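Local coordinates for Alpha/beta hydrolase fold-3 domain protein (Sulfolobus islandicus, PDB 5LK6) that probably hydrolyses carboxylic esters, as a thermostable lipase or carboxylesterase of the alpha/beta hydrolase fold, at residues L233-I238 and G261-S266. Residues are numbered along the deposited sequence; the frame is centred on the assembly and turned at random.
Sequences LPPALI and GVPVTS
The carbonyl O of A236 accepts the backbone N-H of T265 at 2.8 Å, with the CA-H of V264 as a second, weaker donor. Two more bonds continue the parallel ladder: A236 N to P263 O and I238 N to T265 O, both 2.9 Å. Strands 236-241 and 264-269 are thereby paired, and 264-269 is the outermost strand of the sheet within this chain. Helix 247-259 connects them as a beta-alpha-beta crossover. On the face lined by A236, I238, V264 and S266, I238 CD1 meets V264 CG1 at 3.9 Å, and L257 and A254 of that helix cover this side. L237 and T265 meet on the other face, CD1 to CG2. Ahead of the ladder, V262 points at 233-238. Its CG1, anti to the backbone N (chi1 176°), lies against the carbonyl oxygens of L233 and P234, while CG2 packs on L233 CB at 4.0 Å. A glycine here would remove both methyls and would probably open a gap beside L233 CB and the carbonyl of P234. T265 OG1 bonds D288 of the second subunit, and S266 OG bonds N270 of that subunit. Backbone bonds thus set the register, mainly apolar side chains pack under the helix, and both hydroxyls, with backbone bonds from S266, tie this strand to the second subunit.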
loop_
_atom_site.group_PDB
_atom_site.type_symbol
_atom_site.label_atom_id
_atom_site.label_comp_id
_atom_site.label_asym_id
_atom_site.label_seq_id
_atom_site.Cartn_x
_atom_site.Cartn_y
_atom_site.Cartn_z
ATOM N N LEU A 233 -0.237 -12.827 -18.312
ATOM C CA LEU A 233 -0.119 -11.395 -18.348
ATOM C C LEU A 233 0.984 -10.977 -17.374
ATOM O O LEU A 233 1.368 -11.735 -16.479
ATOM C CB LEU A 233 -1.451 -10.769 -17.916
ATOM C CG LEU A 233 -2.598 -10.967 -18.885
ATOM C CD1 LEU A 233 -3.820 -10.304 -18.305
ATOM C CD2 LEU A 233 -2.302 -10.364 -20.254
ATOM N N PRO A 234 1.448 -9.743 -17.491
ATOM C CA PRO A 234 2.429 -9.280 -16.543
ATOM C C PRO A 234 2.001 -9.265 -15.061
ATOM O O PRO A 234 0.836 -9.065 -14.721
ATOM C CB PRO A 234 2.693 -7.813 -17.005
ATOM C CG PRO A 234 2.168 -7.737 -18.401
ATOM C CD PRO A 234 1.004 -8.657 -18.374
ATOM N N PRO A 235 2.966 -9.392 -14.171
ATOM C CA PRO A 235 2.573 -9.217 -12.791
ATOM C C PRO A 235 2.004 -7.809 -12.540
ATOM O O PRO A 235 2.410 -6.847 -13.190
ATOM C CB PRO A 235 3.886 -9.474 -12.016
ATOM C CG PRO A 235 4.854 -10.011 -13.006
ATOM C CD PRO A 235 4.432 -9.474 -14.324
ATOM N N ALA A 236 1.085 -7.707 -11.577
ATOM C CA ALA A 236 0.256 -6.513 -11.401
ATOM C C ALA A 236 0.270 -5.956 -9.980
ATOM O O ALA A 236 0.281 -6.704 -8.965
ATOM C CB ALA A 236 -1.176 -6.831 -11.765
ATOM N N LEU A 237 0.284 -4.631 -9.932
ATOM C CA LEU A 237 -0.108 -3.896 -8.750
ATOM C C LEU A 237 -1.449 -3.240 -9.042
ATOM O O LEU A 237 -1.549 -2.427 -9.946
ATOM C CB LEU A 237 0.906 -2.821 -8.403
ATOM C CG LEU A 237 0.548 -1.915 -7.234
ATOM C CD1 LEU A 237 0.320 -2.696 -5.947
ATOM C CD2 LEU A 237 1.653 -0.884 -7.090
ATOM N N ILE A 238 -2.457 -3.578 -8.257
ATOM C CA ILE A 238 -3.779 -2.980 -8.405
ATOM C C ILE A 238 -4.097 -2.196 -7.132
ATOM O O ILE A 238 -4.003 -2.746 -6.059
ATOM C CB ILE A 238 -4.838 -4.033 -8.716
ATOM C CG1 ILE A 238 -4.469 -4.651 -10.056
ATOM C CG2 ILE A 238 -6.184 -3.365 -8.836
ATOM C CD1 ILE A 238 -5.317 -5.846 -10.475
ATOM N N GLY A 261 -3.293 -17.456 -12.431
ATOM C CA GLY A 261 -1.912 -17.593 -12.103
ATOM C C GLY A 261 -1.064 -16.389 -12.330
ATOM O O GLY A 261 0.108 -16.517 -12.304
ATOM N N VAL A 262 -1.624 -15.215 -12.545
ATOM C CA VAL A 262 -0.792 -14.022 -12.671
ATOM C C VAL A 262 -0.494 -13.504 -11.253
ATOM O O VAL A 262 -1.396 -13.443 -10.411
ATOM C CB VAL A 262 -1.527 -12.908 -13.451
ATOM C CG1 VAL A 262 -0.685 -11.647 -13.485
ATOM C CG2 VAL A 262 -1.849 -13.349 -14.871
ATOM N N PRO A 263 0.758 -13.130 -10.968
ATOM C CA PRO A 263 0.975 -12.597 -9.614
ATOM C C PRO A 263 0.390 -11.185 -9.512
ATOM O O PRO A 263 0.646 -10.358 -10.393
ATOM C CB PRO A 263 2.523 -12.558 -9.442
ATOM C CG PRO A 263 3.095 -13.195 -10.626
ATOM C CD PRO A 263 2.016 -13.203 -11.723
ATOM N N VAL A 264 -0.421 -10.950 -8.459
ATOM C CA VAL A 264 -1.029 -9.662 -8.207
ATOM C C VAL A 264 -0.867 -9.265 -6.759
ATOM O O VAL A 264 -1.121 -10.068 -5.846
ATOM C CB VAL A 264 -2.533 -9.685 -8.461
ATOM C CG1 VAL A 264 -3.104 -8.269 -8.338
ATOM C CG2 VAL A 264 -2.844 -10.315 -9.811
ATOM N N THR A 265 -0.497 -8.010 -6.558
ATOM C CA THR A 265 -0.627 -7.380 -5.248
ATOM C C THR A 265 -1.747 -6.361 -5.363
ATOM O O THR A 265 -1.671 -5.435 -6.154
ATOM C CB THR A 265 0.672 -6.719 -4.813
ATOM O OG1 THR A 265 1.607 -7.758 -4.462
ATOM C CG2 THR A 265 0.406 -5.766 -3.617
ATOM N N SER A 266 -2.801 -6.578 -4.584
ATOM C CA SER A 266 -4.035 -5.800 -4.651
ATOM C C SER A 266 -4.139 -5.096 -3.312
ATOM O O SER A 266 -4.169 -5.752 -2.237
ATOM C CB SER A 266 -5.223 -6.723 -4.876
ATOM O OG SER A 266 -6.486 -6.064 -4.799
#